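Local coordinates for response regulator receiver protein (Paraburkholderia phymatum, PDB 5TE9) that probably works as a phosphorylation-controlled receiver in bacterial signal transduction, taking a phosphoryl group on a conserved aspartate, as CheY-like response regulators do, at residues A[27-30]-A[31-34]; A[35-39]-A[40-44]. All coordinates share one frame; numbering follows the deposited sequence.

Contact 1. Residues A[27-30]-A[31-34]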
ATOM      1  N   PRO A  27      -5.443   6.839 -23.153  1.00 50.97           N
ATOM      2  CA  PRO A  27      -4.364   5.849 -23.063  1.00 51.17           C
ATOM      3  C   PRO A  27      -3.179   6.329 -22.248  1.00 55.51           C
ATOM      4  O   PRO A  27      -2.547   5.515 -21.572  1.00 50.21           O
ATOM      5  CB  PRO A  27      -3.979   5.614 -24.532  1.00 59.33           C
ATOM      6  CG  PRO A  27      -4.420   6.861 -25.250  1.00 58.20           C
ATOM      7  CD  PRO A  27      -5.662   7.303 -24.537  1.00 58.20           C
ATOM      8  N   THR A  28      -2.840   7.613 -22.324  1.00 56.30           N
ATOM      9  CA  THR A  28      -1.821   8.175 -21.449  1.00 56.81           C
ATOM     10  C   THR A  28      -2.186   7.974 -19.983  1.00 59.01           C
ATOM     11  O   THR A  28      -1.348   7.553 -19.176  1.00 61.58           O
ATOM     12  CB  THR A  28      -1.651   9.661 -21.744  1.00 63.81           C
ATOM     13  OG1 THR A  28      -0.983   9.827 -22.999  1.00 70.68           O
ATOM     14  CG2 THR A  28      -0.856  10.329 -20.632  1.00 66.48           C
ATOM     15  N   ASP A  29      -3.440   8.264 -19.623  1.00 48.12           N
ATOM     16  CA  ASP A  29      -3.865   8.158 -18.231  1.00 50.68           C
ATOM     17  C   ASP A  29      -3.990   6.705 -17.792  1.00 49.52           C
ATOM     18  O   ASP A  29      -3.675   6.378 -16.638  1.00 45.04           O
ATOM     19  CB  ASP A  29      -5.178   8.910 -18.019  1.00 50.50           C
ATOM     20  CG  ASP A  29      -4.993  10.413 -18.072  1.00 63.88           C
ATOM     21  OD1 ASP A  29      -3.963  10.899 -17.559  1.00 74.73           O
ATOM     22  OD2 ASP A  29      -5.867  11.107 -18.629  1.00 71.91           O
ATOM     23  N   VAL A  30      -4.430   5.813 -18.692  1.00 41.78           N
ATOM     24  CA  VAL A  30      -4.406   4.386 -18.364  1.00 47.02           C
ATOM     25  C   VAL A  30      -2.973   3.926 -18.128  1.00 50.12           C
ATOM     26  O   VAL A  30      -2.699   3.106 -17.238  1.00 51.82           O
ATOM     27  CB  VAL A  30      -5.088   3.558 -19.468  1.00 48.28           C
ATOM     28  CG1 VAL A  30      -4.676   2.096 -19.370  1.00 40.70           C
ATOM     29  CG2 VAL A  30      -6.594   3.684 -19.370  1.00 44.20           C
ATOM     30  N   MET A  31      -2.034   4.461 -18.913  1.00 53.95           N
ATOM     31  CA  MET A  31      -0.632   4.093 -18.771  1.00 55.33           C
ATOM     32  C   MET A  31      -0.097   4.477 -17.392  1.00 52.20           C
ATOM     33  O   MET A  31       0.621   3.699 -16.762  1.00 46.25           O
ATOM     34  CB  MET A  31       0.186   4.752 -19.883  1.00 68.00           C
ATOM     35  CG  MET A  31       1.192   3.825 -20.543  1.00 83.69           C
ATOM     36  SD  MET A  31       0.602   2.124 -20.595  1.00 88.08           S
ATOM     37  CE  MET A  31       2.047   1.266 -19.962  1.00 84.81           C
ATOM     38  N   ILE A  32      -0.467   5.663 -16.903  1.00 48.72           N
ATOM     39  CA  ILE A  32      -0.017   6.135 -15.595  1.00 49.90           C
ATOM     40  C   ILE A  32      -0.463   5.189 -14.484  1.00 47.59           C
ATOM     41  O   ILE A  32       0.310   4.867 -13.572  1.00 47.72           O
ATOM     42  CB  ILE A  32      -0.525   7.568 -15.359  1.00 51.68           C
ATOM     43  CG1 ILE A  32       0.225   8.536 -16.273  1.00 54.50           C
ATOM     44  CG2 ILE A  32      -0.414   7.955 -13.882  1.00 45.48           C
ATOM     45  CD1 ILE A  32      -0.492   9.840 -16.488  1.00 55.27           C
ATOM     46  N   THR A  33      -1.703   4.713 -14.552  1.00 39.52           N
ATOM     47  CA  THR A  33      -2.191   3.819 -13.516  1.00 37.16           C
ATOM     48  C   THR A  33      -1.530   2.448 -13.612  1.00 39.33           C
ATOM     49  O   THR A  33      -1.163   1.863 -12.588  1.00 43.71           O
ATOM     50  CB  THR A  33      -3.708   3.717 -13.607  1.00 38.54           C
ATOM     51  OG1 THR A  33      -4.277   5.036 -13.511  1.00 35.18           O
ATOM     52  CG2 THR A  33      -4.236   2.862 -12.490  1.00 33.14           C
ATOM     53  N   ARG A  34      -1.351   1.930 -14.831  1.00 44.30           N
ATOM     54  CA  ARG A  34      -0.712   0.626 -15.009  1.00 47.72           C
ATOM     55  C   ARG A  34       0.689   0.619 -14.424  1.00 49.06           C
ATOM     56  O   ARG A  34       1.065  -0.296 -13.681  1.00 48.29           O
ATOM     57  CB  ARG A  34      -0.666   0.256 -16.494  1.00 52.22           C
ATOM     58  CG  ARG A  34      -1.848  -0.581 -16.952  1.00 59.16           C
ATOM     59  CD  ARG A  34      -1.879  -0.779 -18.466  1.00 71.16           C
ATOM     60  NE  ARG A  34      -3.061  -1.539 -18.866  1.00 77.62           N
ATOM     61  CZ  ARG A  34      -3.530  -1.606 -20.109  1.00 88.12           C
ATOM     62  NH1 ARG A  34      -2.915  -0.952 -21.090  1.00 99.77           N
ATOM     63  NH2 ARG A  34      -4.615  -2.324 -20.375  1.00 85.25           N
TER
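V30 and R34, one helical turn apart, run alongside each other off the same flank of the helix. The methyl CG1 of V30 rests over one face of the R34 guanidinium, displaced toward its rim, with CG1 3.9 Å from R34 NH1. With CG1 anti to the backbone N (chi1 162°), this methyl is set beside the carbonyl carbon, on the side where the arginine chain passes. R34 is extended from CG to NE, and its CD comes within 4.1 Å of the same methyl. Arginine suits an exposed site like this: the face of its planar end can pack on apolar carbon while its N-H groups point outward in the plane of the group.

The end of I32, on another side of the helix, reaches back to two unlike groups. Its CD1 lies 4.2 Å from the methyl T28 CG2 and 3.8 Å from the carboxylate oxygen D29 OD1, the latter a plain van der Waals contact. CG1 of I32 stands anti to the carbonyl carbon (chi1 -71°), which turns the chain toward the preceding turn and brings CG1 close to T28 O.

Both groups belong to the first turns of helix 27-39, the connection between strands 19-23 and 46-49 in a beta-alpha-beta unit of the CheY-like receiver fold. V30, T33 and R34 touch strand 46-49, whereas D29 and I32 pack against P130 in the loop beyond strand 126-128.

Backbone bonds hold the turns in register. M31 N donates to P27 O at 2.9 Å and R34 N to V30 O at 3.0 Å; I32 N likewise bonds T28 O, while the bond from T33 N to D29 O is weak. Proline fits the first turn because its missing N-H costs no helical bond there. The hydroxyl of buried T33 is hydrogen-bonded to V131 O.

Contact 2. Residues A[35-39]-A[40-44]; sequences EAFDY and YKLLN
K41 adopts a left-handed backbone conformation, with phi +64°, and so breaks the helix as the C-prime residue of a Schellman motif. Its two defining bonds fold the chain back over the last turn: L42 N donates to F37 O at 3.0 Å, lying in the carbonyl plane, and K41 N donates to D38 O at 3.3 Å. The second donor stands well above the D38 carbonyl plane rather than on a lone pair. Y40 N still makes an ordinary helical bond to A36 O, although Y40 is the first residue to leave helical angles.

The reversal carries L42 back against F37, and their side chains meet in a CH-pi contact. L42 CD1 sits over the middle of the phenyl ring, 3.6 Å from its centroid and only 10° off the normal. Around the rim of that ring, N44 O lies near the plane, 3.9 Å from F37 CD2. A flat aromatic gives the leucine methyl a broad apolar seat. Further apolar cover comes from F136 of helix 133-142, which meets the F37 ring edge-to-face and also touches L42.

Y40 turns the edge of its own ring to the helix. With CG anti to the carbonyl carbon (chi1 -67°), its CD2 comes to 3.3 Å from A36 O, in the ring plane; the ring also stacks with F133.

The bent side chain of K41 makes a cation-pi contact with W147 of the second subunit. The side-chain amide of N44 faces two ways: ND2 is hydrogen-bonded to I18 O of its own chain and OD1 to V150 N of the second subunit. Apolar contacts thus pack the inward side of the helix end, while lysine and asparagine tie the closing turn to the dimer partner.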
ATOM      1  N   GLU A  35       1.475   1.644 -14.753  1.00 53.83           N
ATOM      2  CA  GLU A  35       2.842   1.726 -14.265  1.00 57.69           C
ATOM      3  C   GLU A  35       2.885   1.959 -12.765  1.00 53.49           C
ATOM      4  O   GLU A  35       3.793   1.455 -12.099  1.00 63.05           O
ATOM      5  CB  GLU A  35       3.590   2.827 -15.010  1.00 64.20           C
ATOM      6  CG  GLU A  35       3.841   2.479 -16.457  1.00 75.05           C
ATOM      7  CD  GLU A  35       4.216   3.684 -17.298  1.00 84.57           C
ATOM      8  OE1 GLU A  35       4.796   4.654 -16.747  1.00 87.56           O
ATOM      9  OE2 GLU A  35       3.909   3.657 -18.511  1.00 85.75           O
ATOM     10  N   ALA A  36       1.922   2.713 -12.219  1.00 45.66           N
ATOM     11  CA  ALA A  36       1.857   2.916 -10.772  1.00 43.97           C
ATOM     12  C   ALA A  36       1.640   1.594 -10.047  1.00 46.99           C
ATOM     13  O   ALA A  36       2.377   1.262  -9.113  1.00 48.37           O
ATOM     14  CB  ALA A  36       0.746   3.907 -10.423  1.00 41.24           C
ATOM     15  N   PHE A  37       0.625   0.828 -10.471  1.00 48.15           N
ATOM     16  CA  PHE A  37       0.382  -0.513  -9.938  1.00 47.33           C
ATOM     17  C   PHE A  37       1.598  -1.413 -10.111  1.00 51.04           C
ATOM     18  O   PHE A  37       1.882  -2.263  -9.258  1.00 53.16           O
ATOM     19  CB  PHE A  37      -0.816  -1.151 -10.645  1.00 45.80           C
ATOM     20  CG  PHE A  37      -2.137  -0.704 -10.118  1.00 50.75           C
ATOM     21  CD1 PHE A  37      -2.378   0.630  -9.835  1.00 46.70           C
ATOM     22  CD2 PHE A  37      -3.150  -1.621  -9.907  1.00 52.07           C
ATOM     23  CE1 PHE A  37      -3.595   1.032  -9.346  1.00 38.47           C
ATOM     24  CE2 PHE A  37      -4.370  -1.212  -9.420  1.00 47.13           C
ATOM     25  CZ  PHE A  37      -4.586   0.116  -9.144  1.00 40.13           C
ATOM     26  N   ASP A  38       2.301  -1.270 -11.231  1.00 49.09           N
ATOM     27  CA  ASP A  38       3.469  -2.100 -11.498  1.00 53.12           C
ATOM     28  C   ASP A  38       4.655  -1.708 -10.621  1.00 51.39           C
ATOM     29  O   ASP A  38       5.227  -2.555  -9.934  1.00 53.54           O
ATOM     30  CB  ASP A  38       3.843  -2.002 -12.972  1.00 68.61           C
ATOM     31  CG  ASP A  38       4.532  -3.246 -13.473  1.00 90.64           C
ATOM     32  OD1 ASP A  38       3.922  -4.329 -13.353  1.00 98.86           O
ATOM     33  OD2 ASP A  38       5.671  -3.147 -13.985  1.00100.65           O
ATOM     34  N   TYR A  39       5.052  -0.432 -10.656  1.00 51.78           N
ATOM     35  CA  TYR A  39       6.261  -0.013  -9.958  1.00 59.49           C
ATOM     36  C   TYR A  39       6.104  -0.124  -8.444  1.00 59.54           C
ATOM     37  O   TYR A  39       7.074  -0.427  -7.749  1.00 57.45           O
ATOM     38  CB  TYR A  39       6.644   1.423 -10.329  1.00 68.49           C
ATOM     39  CG  TYR A  39       6.815   1.713 -11.809  1.00 90.95           C
ATOM     40  CD1 TYR A  39       7.173   0.711 -12.710  1.00102.04           C
ATOM     41  CD2 TYR A  39       6.623   3.002 -12.313  1.00 99.57           C
ATOM     42  CE1 TYR A  39       7.334   0.983 -14.067  1.00105.49           C
ATOM     43  CE2 TYR A  39       6.782   3.279 -13.670  1.00104.11           C
ATOM     44  CZ  TYR A  39       7.137   2.266 -14.536  1.00106.90           C
ATOM     45  OH  TYR A  39       7.296   2.530 -15.877  1.00113.18           O
ATOM     46  N   TYR A  40       4.906   0.097  -7.909  1.00 45.88           N
ATOM     47  CA  TYR A  40       4.717   0.036  -6.465  1.00 43.21           C
ATOM     48  C   TYR A  40       4.158  -1.296  -5.991  1.00 42.87           C
ATOM     49  O   TYR A  40       3.789  -1.417  -4.822  1.00 48.53           O
ATOM     50  CB  TYR A  40       3.839   1.190  -6.001  1.00 36.22           C
ATOM     51  CG  TYR A  40       4.549   2.504  -6.202  1.00 40.15           C
ATOM     52  CD1 TYR A  40       5.453   2.977  -5.271  1.00 43.24           C
ATOM     53  CD2 TYR A  40       4.352   3.247  -7.332  1.00 39.32           C
ATOM     54  CE1 TYR A  40       6.115   4.165  -5.458  1.00 44.97           C
ATOM     55  CE2 TYR A  40       5.010   4.432  -7.533  1.00 44.19           C
ATOM     56  CZ  TYR A  40       5.884   4.894  -6.594  1.00 48.28           C
ATOM     57  OH  TYR A  40       6.534   6.087  -6.811  1.00 58.29           O
ATOM     58  N   LYS A  41       4.110  -2.302  -6.860  1.00 43.09           N
ATOM     59  CA  LYS A  41       3.877  -3.686  -6.452  1.00 40.56           C
ATOM     60  C   LYS A  41       2.496  -3.867  -5.840  1.00 39.06           C
ATOM     61  O   LYS A  41       2.334  -4.477  -4.781  1.00 49.71           O
ATOM     62  CB  LYS A  41       4.960  -4.170  -5.482  1.00 43.57           C
ATOM     63  CG  LYS A  41       6.258  -4.562  -6.140  1.00 54.70           C
ATOM     64  CD  LYS A  41       7.421  -4.044  -5.305  1.00 61.67           C
ATOM     65  CE  LYS A  41       8.472  -5.096  -5.050  1.00 62.89           C
ATOM     66  NZ  LYS A  41       7.992  -6.189  -4.193  1.00 63.44           N
ATOM     67  N   LEU A  42       1.489  -3.315  -6.505  1.00 35.01           N
ATOM     68  CA  LEU A  42       0.115  -3.616  -6.138  1.00 36.30           C
ATOM     69  C   LEU A  42      -0.242  -4.962  -6.724  1.00 41.81           C
ATOM     70  O   LEU A  42      -0.074  -5.187  -7.923  1.00 48.87           O
ATOM     71  CB  LEU A  42      -0.850  -2.548  -6.648  1.00 45.82           C
ATOM     72  CG  LEU A  42      -1.216  -1.483  -5.624  1.00 57.01           C
ATOM     73  CD1 LEU A  42      -1.840  -0.318  -6.347  1.00 62.88           C
ATOM     74  CD2 LEU A  42      -2.171  -2.053  -4.587  1.00 56.55           C
ATOM     75  N   LEU A  43      -0.718  -5.862  -5.883  1.00 34.68           N
ATOM     76  CA  LEU A  43      -1.128  -7.159  -6.382  1.00 39.19           C
ATOM     77  C   LEU A  43      -2.537  -7.165  -6.953  1.00 42.52           C
ATOM     78  O   LEU A  43      -2.909  -8.147  -7.595  1.00 45.57           O
ATOM     79  CB  LEU A  43      -1.026  -8.204  -5.278  1.00 43.06           C
ATOM     80  CG  LEU A  43       0.394  -8.741  -5.084  1.00 49.36           C
ATOM     81  CD1 LEU A  43       0.402  -9.943  -4.158  1.00 49.77           C
ATOM     82  CD2 LEU A  43       0.973  -9.100  -6.439  1.00 53.10           C
ATOM     83  N   ASN A  44      -3.320  -6.119  -6.731  1.00 33.26           N
ATOM     84  CA  ASN A  44      -4.733  -6.152  -7.094  1.00 37.97           C
ATOM     85  C   ASN A  44      -4.862  -6.187  -8.612  1.00 41.65           C
ATOM     86  O   ASN A  44      -4.389  -5.258  -9.278  1.00 38.85           O
ATOM     87  CB  ASN A  44      -5.461  -4.925  -6.533  1.00 35.99           C
ATOM     88  CG  ASN A  44      -5.462  -4.889  -5.032  1.00 38.91           C
ATOM     89  OD1 ASN A  44      -4.587  -4.291  -4.413  1.00 43.06           O
ATOM     90  ND2 ASN A  44      -6.441  -5.538  -4.432  1.00 41.27           N
TER

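In the fold
Contacts 1 and 2 follow one another along helix 27-39, with centres about 12 Å apart; beyond adjoining in sequence at R34 and E35, they do not touch. Contact 1 covers the opening turns and contact 2 the capped end, from which the chain passes into strand 46-49. Their surroundings differ: no other chain of the assembly reaches contact 1, whereas contact 2 takes part in the subunit interface. Contact 1 also lies near the loop after strand 126-128, through K129 and P130. The predicted phosphoacceptor, D77, is unmodified here and belongs to neither contact; it follows strand 71-76, which neighbours strand 19-23 in the sheet.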